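Local structure of putative aliphatic sulfonates-binding protein (Escherichia coli, 2X26) at residues W156-W159 / D160-S164; A190-P193 / Y194-N198; D266-E270 / N271-P275. The protein probably serves as the periplasmic binding protein that captures aliphatic sulfonates and delivers them to an ABC-type transport system. All coordinates share one frame; numbering follows the deposited sequence. Where two conformers were deposited one is given.

Contact 1: residues W156-W159 / D160-S164; sequences WAIW and DPYYS
Trp159 and Tyr162 meet through two different first torsions: CG of Trp159 is held between its backbone N and carbonyl carbon (chi1 54°), whereas CG of Tyr162 lies anti to its own carbonyl carbon (chi1 -64°). With these torsions and the turn between them, the two side chains run alongside each other and point the same way. Their rings form an offset edge-to-face pair, with the tyrosine edge turned toward the indole face. The planes stand 79° apart, and the centroids of the Trp159 five-membered ring and the Tyr162 ring are separated by 5.3 Å. Within this pair NE1 of Trp159 comes to 3.5 Å from CE1 of Tyr162.

Ile158 packs in from the strand. Its CG1 presses on CB of Tyr162 at 3.4 Å, and its CD1 lies over the rim of one Trp159 face while also touching CD1 of Tyr162 at 3.7 Å. Trp156 crosses Tyr162 at about a right angle, bringing CH2 to within 4.1 Å of Tyr162 CB.

This is a strand-to-helix junction in one lobe of a periplasmic binding protein, where strand 155-159 gives way to helix 162-169 through a cis peptide before Pro161. Tyr163 N donates to Trp159 O at 3.1 Å. Asp160 OD1 accepts hydrogen bonds from Ser164 OG at 2.7 Å, on its syn lone pair, and from Ser164 N at 2.9 Å. The second carboxylate oxygen bonds His244 ND1, and the His244 ring stacks on Tyr163.

Both oxygens of the buried Asp160 are thus engaged, which fixes the rotation of the carboxylate, and the N-terminus of the adjoining helix probably helps to stabilise its negative charge.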
# COMPACT_ATOMS: atom_id res chain seq x y z
N TRP A 156 -0.18 -18.06 11.94
CA TRP A 156 -1.03 -17.02 11.36
C TRP A 156 -0.12 -16.06 10.59
O TRP A 156 0.80 -15.43 11.15
CB TRP A 156 -1.83 -16.28 12.45
CG TRP A 156 -2.76 -15.19 11.97
CD1 TRP A 156 -3.35 -15.09 10.76
CD2 TRP A 156 -3.27 -14.10 12.74
NE1 TRP A 156 -4.16 -13.98 10.70
CE2 TRP A 156 -4.13 -13.36 11.92
CE3 TRP A 156 -3.03 -13.66 14.05
CZ2 TRP A 156 -4.77 -12.20 12.35
CZ3 TRP A 156 -3.69 -12.50 14.49
CH2 TRP A 156 -4.53 -11.80 13.64
N ALA A 157 -0.35 -15.98 9.29
CA ALA A 157 0.43 -15.04 8.48
C ALA A 157 -0.43 -13.81 8.33
O ALA A 157 -1.58 -13.89 7.89
CB ALA A 157 0.77 -15.67 7.13
N ILE A 158 0.10 -12.67 8.79
CA ILE A 158 -0.68 -11.43 8.92
C ILE A 158 0.18 -10.18 8.88
O ILE A 158 1.40 -10.24 9.08
CB ILE A 158 -1.54 -11.49 10.27
CG1 ILE A 158 -2.62 -10.38 10.32
CG2 ILE A 158 -0.63 -11.50 11.48
CD1 ILE A 158 -3.67 -10.48 9.20
N TRP A 159 -0.46 -9.04 8.57
CA TRP A 159 0.20 -7.74 8.50
C TRP A 159 -0.09 -6.87 9.74
O TRP A 159 -0.95 -7.19 10.57
CB TRP A 159 -0.23 -7.01 7.23
CG TRP A 159 -1.72 -6.87 7.07
CD1 TRP A 159 -2.49 -5.83 7.45
CD2 TRP A 159 -2.61 -7.83 6.43
NE1 TRP A 159 -3.83 -6.07 7.11
CE2 TRP A 159 -3.91 -7.28 6.46
CE3 TRP A 159 -2.41 -9.07 5.79
CZ2 TRP A 159 -5.04 -7.95 5.91
CZ3 TRP A 159 -3.53 -9.72 5.22
CH2 TRP A 159 -4.81 -9.18 5.31
N ASP A 160 0.66 -5.79 9.87
CA ASP A 160 0.41 -4.79 10.92
C ASP A 160 -0.82 -3.95 10.52
O ASP A 160 -0.98 -3.59 9.33
CB ASP A 160 1.64 -3.89 11.01
CG ASP A 160 2.37 -3.99 12.33
OD1 ASP A 160 1.76 -4.48 13.32
OD2 ASP A 160 3.53 -3.44 12.37
N PRO A 161 -1.62 -3.53 11.49
CA PRO A 161 -1.37 -3.56 12.95
C PRO A 161 -1.88 -4.80 13.71
O PRO A 161 -1.71 -4.87 14.94
CB PRO A 161 -2.18 -2.33 13.43
CG PRO A 161 -3.44 -2.41 12.54
CD PRO A 161 -2.72 -2.59 11.17
N TYR A 162 -2.46 -5.77 13.02
CA TYR A 162 -2.88 -7.00 13.68
C TYR A 162 -1.69 -7.66 14.37
O TYR A 162 -1.83 -8.22 15.45
CB TYR A 162 -3.44 -8.00 12.66
CG TYR A 162 -4.70 -7.54 11.95
CD1 TYR A 162 -4.65 -7.16 10.62
CD2 TYR A 162 -5.93 -7.52 12.59
CE1 TYR A 162 -5.79 -6.74 9.94
CE2 TYR A 162 -7.09 -7.09 11.92
CZ TYR A 162 -6.99 -6.73 10.58
OH TYR A 162 -8.12 -6.34 9.87
N TYR A 163 -0.57 -7.64 13.66
CA TYR A 163 0.66 -8.23 14.15
C TYR A 163 0.99 -7.57 15.49
O TYR A 163 1.14 -8.28 16.49
CB TYR A 163 1.78 -8.05 13.11
CG TYR A 163 3.19 -8.08 13.65
CD1 TYR A 163 3.53 -8.93 14.71
CD2 TYR A 163 4.19 -7.29 13.09
CE1 TYR A 163 4.82 -8.96 15.23
CE2 TYR A 163 5.50 -7.33 13.59
CZ TYR A 163 5.80 -8.16 14.66
OH TYR A 163 7.11 -8.17 15.13
N SER A 164 1.06 -6.24 15.52
CA SER A 164 1.49 -5.56 16.73
C SER A 164 0.47 -5.80 17.83
O SER A 164 0.86 -5.96 19.00
CB SER A 164 1.67 -4.06 16.55
OG SER A 164 2.81 -3.74 15.72

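Contact 2: residues A190-P193 / Y194-N198; sequences AARP and YAEKN
Ala191 O faces two backbone N-H groups at the start of helix 192-197: Ala195 N donates at 3.1 Å, while the bond from Tyr194 N is weak. Ala191 is the N-cap, and the next rungs follow at once, Glu196 N giving to Arg192 O at 2.9 Å and Lys197 N to Pro193 O at 3.0 Å. Pro193 suits this first turn, where the missing N-H costs no helical bond.

The compact side continues to the far end of the helix. Asn198 ND2 donates to Tyr194 O at 3.1 Å on a lone pair, and Asn198 N donates to the same oxygen, so two bonds grip it. With CG of Tyr194 anti to its backbone N (chi1 -171°), the ring comes to lie under Asn198, and ND2 stands 3.4 Å above its plane, over the centre. The ring is held at its hydroxyl as well, which bonds Ala4 O. By comparison Ala190 CB and Ala195 CB, both buried, only just touch at 4.5 Å.

The looser side carries Glu196 and the exposed Lys197. The stem of Arg192 lies alongside Glu196, CG to CG 4.1 Å, but without a salt bridge; Glu196 was modelled in two conformers, so its end is uncertain. The end of Arg192 is held: its NH2 forms a salt bridge with Asp73 OD1 and a hydrogen bond to Gln282 O.

The short helix follows strand 186-191 and lies by its neighbour 74-80, where Ala190 and Ala195 touch Val77, while Tyr194 packs against Phe201 and Ile202 of helix 199-218.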
# COMPACT_ATOMS: atom_id res chain seq x y z
N ALA A 190 -2.90 6.07 -10.17
CA ALA A 190 -3.85 7.00 -10.76
C ALA A 190 -4.28 6.49 -12.10
O ALA A 190 -3.64 5.63 -12.64
CB ALA A 190 -3.21 8.37 -10.95
N ALA A 191 -5.36 7.04 -12.66
CA ALA A 191 -5.65 6.80 -14.07
C ALA A 191 -4.62 7.52 -14.96
O ALA A 191 -4.15 8.63 -14.64
CB ALA A 191 -7.06 7.27 -14.40
N ARG A 192 -4.23 6.86 -16.05
CA ARG A 192 -3.20 7.45 -16.89
C ARG A 192 -3.50 8.86 -17.40
O ARG A 192 -2.63 9.73 -17.37
CB ARG A 192 -2.77 6.49 -17.99
CG ARG A 192 -1.57 7.00 -18.81
CD ARG A 192 -1.40 6.15 -20.06
NE ARG A 192 -1.50 4.72 -19.74
CZ ARG A 192 -0.44 3.96 -19.48
NH1 ARG A 192 0.79 4.50 -19.48
NH2 ARG A 192 -0.62 2.67 -19.17
N PRO A 193 -4.74 9.14 -17.82
CA PRO A 193 -4.97 10.47 -18.35
C PRO A 193 -4.82 11.53 -17.28
O PRO A 193 -4.33 12.64 -17.57
CB PRO A 193 -6.44 10.40 -18.82
CG PRO A 193 -6.64 9.02 -19.16
CD PRO A 193 -5.90 8.26 -18.08
N TYR A 194 -5.18 11.21 -16.03
CA TYR A 194 -5.05 12.20 -14.95
C TYR A 194 -3.60 12.45 -14.62
O TYR A 194 -3.24 13.58 -14.35
CB TYR A 194 -5.74 11.72 -13.66
CG TYR A 194 -5.86 12.74 -12.53
CD1 TYR A 194 -6.96 13.60 -12.47
CD2 TYR A 194 -4.89 12.83 -11.52
CE1 TYR A 194 -7.11 14.53 -11.43
CE2 TYR A 194 -5.02 13.80 -10.48
CZ TYR A 194 -6.14 14.63 -10.43
OH TYR A 194 -6.31 15.54 -9.39
N ALA A 195 -2.80 11.39 -14.63
CA ALA A 195 -1.38 11.53 -14.33
C ALA A 195 -0.70 12.36 -15.45
O ALA A 195 0.13 13.24 -15.15
CB ALA A 195 -0.75 10.17 -14.22
N GLU A 196 -1.06 12.07 -16.71
CA GLU A 196 -0.43 12.77 -17.84
C GLU A 196 -0.82 14.25 -17.92
O GLU A 196 0.03 15.09 -18.26
CB GLU A 196 -0.69 12.02 -19.15
CG GLU A 196 0.08 10.69 -19.21
CD GLU A 196 1.54 10.90 -19.58
OE1 GLU A 196 1.84 11.91 -20.25
OE2 GLU A 196 2.38 10.06 -19.19
N LYS A 197 -2.07 14.55 -17.57
CA LYS A 197 -2.59 15.91 -17.57
C LYS A 197 -2.06 16.71 -16.39
O LYS A 197 -1.96 17.94 -16.48
CB LYS A 197 -4.11 15.86 -17.44
CG LYS A 197 -4.72 17.24 -17.45
CD LYS A 197 -6.16 17.24 -17.88
CE LYS A 197 -6.44 18.52 -18.70
NZ LYS A 197 -7.89 18.68 -19.02
N ASN A 198 -1.79 16.03 -15.27
CA ASN A 198 -1.48 16.74 -14.02
C ASN A 198 -0.13 16.32 -13.42
O ASN A 198 0.01 16.22 -12.20
CB ASN A 198 -2.60 16.54 -12.99
CG ASN A 198 -3.96 17.01 -13.50
OD1 ASN A 198 -4.17 18.20 -13.67
ND2 ASN A 198 -4.90 16.08 -13.73

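Contact 3: residues D266-E270 / N271-P275; sequences DLFYE and NRLVP
Asn271 turns its amide back on the helix it follows, ND2 donating to Leu267 O at 2.7 Å in an almost straight bond (176°) that lies in the amide plane. Asn271 N reaches the same oxygen at 3.1 Å from the other face of the carbonyl, and CD1 of Leu267 lies 3.5 Å from ND2. CG anti to the carbonyl carbon (chi1 -71°) brings the amide to this position. A leucine here would probably leave Leu267 O without its side-chain donor, and the new side chain without the bond that fixes its rotation.

The backbone beyond forms a Schellman motif that ends helix 255-270: Arg272, with positive phi, is the C-prime residue, Leu273 N donates to Phe268 O at 2.9 Å, and Arg272 N to Tyr269 O at 3.0 Å. This reversal lays Leu273 across Phe268, with CD1 in a CH-pi contact 3.8 Å from the ring centroid, 17° off the normal. Val274 CG2 then packs on Tyr269 CB at 4.0 Å. A water donates to Val274 O at 2.8 Å and more weakly to Tyr269 O.

Farther out, helix 115-126 meets this turn, Asn118 touching Leu267 and Phe268, and His117 touching Leu273. On helix 62-69, Ile62 adjoins Phe268, while Ile65, Phe66 and Ala69 touch Val274.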
# COMPACT_ATOMS: atom_id res chain seq x y z
N ASP A 266 3.82 -12.51 -11.98
CA ASP A 266 4.03 -13.85 -12.54
C ASP A 266 3.65 -14.94 -11.55
O ASP A 266 2.93 -15.88 -11.93
CB ASP A 266 5.45 -14.07 -13.03
CG ASP A 266 5.86 -13.08 -14.12
OD1 ASP A 266 5.00 -12.44 -14.76
OD2 ASP A 266 7.09 -12.94 -14.32
N LEU A 267 4.09 -14.81 -10.30
CA LEU A 267 3.75 -15.77 -9.25
C LEU A 267 2.22 -15.92 -9.10
O LEU A 267 1.69 -17.05 -9.02
CB LEU A 267 4.33 -15.33 -7.90
CG LEU A 267 4.16 -16.29 -6.71
CD1 LEU A 267 4.82 -17.65 -7.04
CD2 LEU A 267 4.67 -15.71 -5.36
N PHE A 268 1.52 -14.79 -9.05
CA PHE A 268 0.07 -14.82 -8.94
C PHE A 268 -0.61 -15.46 -10.15
O PHE A 268 -1.51 -16.29 -9.98
CB PHE A 268 -0.51 -13.45 -8.57
CG PHE A 268 -0.53 -13.20 -7.08
CD1 PHE A 268 0.64 -13.32 -6.33
CD2 PHE A 268 -1.71 -12.84 -6.41
CE1 PHE A 268 0.61 -13.10 -4.92
CE2 PHE A 268 -1.73 -12.64 -5.05
CZ PHE A 268 -0.57 -12.75 -4.30
N TYR A 269 -0.14 -15.15 -11.37
CA TYR A 269 -0.69 -15.80 -12.57
C TYR A 269 -0.41 -17.31 -12.55
O TYR A 269 -1.27 -18.12 -12.95
CB TYR A 269 -0.09 -15.19 -13.83
CG TYR A 269 -0.39 -15.95 -15.11
CD1 TYR A 269 -1.68 -15.99 -15.63
CD2 TYR A 269 0.64 -16.60 -15.83
CE1 TYR A 269 -1.96 -16.66 -16.82
CE2 TYR A 269 0.36 -17.28 -17.02
CZ TYR A 269 -0.94 -17.30 -17.51
OH TYR A 269 -1.22 -17.96 -18.68
N GLU A 270 0.82 -17.67 -12.16
CA GLU A 270 1.24 -19.10 -12.15
C GLU A 270 0.39 -19.92 -11.21
O GLU A 270 0.15 -21.10 -11.43
CB GLU A 270 2.72 -19.27 -11.79
CG GLU A 270 3.66 -18.88 -12.92
CD GLU A 270 5.08 -18.54 -12.45
OE1 GLU A 270 5.38 -18.70 -11.23
OE2 GLU A 270 5.89 -18.11 -13.31
N ASN A 271 -0.11 -19.27 -10.17
CA ASN A 271 -0.96 -19.95 -9.20
C ASN A 271 -2.43 -19.71 -9.45
O ASN A 271 -3.26 -19.94 -8.57
CB ASN A 271 -0.57 -19.54 -7.78
CG ASN A 271 0.77 -20.10 -7.37
OD1 ASN A 271 0.84 -21.18 -6.76
ND2 ASN A 271 1.86 -19.37 -7.69
N ARG A 272 -2.75 -19.27 -10.66
CA ARG A 272 -4.14 -18.98 -11.09
C ARG A 272 -4.94 -18.04 -10.15
O ARG A 272 -6.19 -18.06 -10.12
CB ARG A 272 -4.91 -20.27 -11.44
CG ARG A 272 -4.09 -21.29 -12.22
CD ARG A 272 -4.80 -22.67 -12.24
NE ARG A 272 -6.28 -22.53 -12.24
CZ ARG A 272 -7.15 -23.54 -12.34
NH1 ARG A 272 -6.72 -24.81 -12.44
NH2 ARG A 272 -8.46 -23.29 -12.33
N LEU A 273 -4.22 -17.19 -9.42
CA LEU A 273 -4.83 -16.15 -8.59
C LEU A 273 -5.36 -15.00 -9.45
O LEU A 273 -6.34 -14.35 -9.08
CB LEU A 273 -3.82 -15.65 -7.55
CG LEU A 273 -3.46 -16.71 -6.49
CD1 LEU A 273 -2.27 -16.37 -5.63
CD2 LEU A 273 -4.73 -16.96 -5.60
N VAL A 274 -4.69 -14.71 -10.57
CA VAL A 274 -5.24 -13.80 -11.59
C VAL A 274 -5.28 -14.53 -12.90
O VAL A 274 -4.49 -15.46 -13.11
CB VAL A 274 -4.34 -12.53 -11.74
CG1 VAL A 274 -4.41 -11.71 -10.51
CG2 VAL A 274 -2.89 -12.93 -12.05
N PRO A 275 -6.17 -14.10 -13.83
CA PRO A 275 -6.40 -14.87 -15.04
C PRO A 275 -5.39 -14.62 -16.16
O PRO A 275 -5.38 -15.36 -17.16
CB PRO A 275 -7.80 -14.39 -15.49
CG PRO A 275 -7.92 -13.02 -14.99
CD PRO A 275 -7.14 -12.98 -13.70
O HOH W 1 -4.43 -17.95 -14.33

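In the fold
The three contacts are local, at strand and helix ends in separate parts of the two-lobed binding-protein fold, and none touches another. Contact 1 ends a strand of the sheet holding 107-110 and 87-92, and contact 2 ends a strand of the other five-stranded sheet. They lie on opposite sides of the chain's centre, their own centres 34 Å apart. Contact 3 comes within about 10 Å of contact 1 and about 17 Å of contact 2, nearest atoms to nearest atoms. Helix 115-126 joins contacts 1 and 3, since Trp159 meets its first turn and contact 3 lies against the same helix. In this family the ligand typically binds between the lobes.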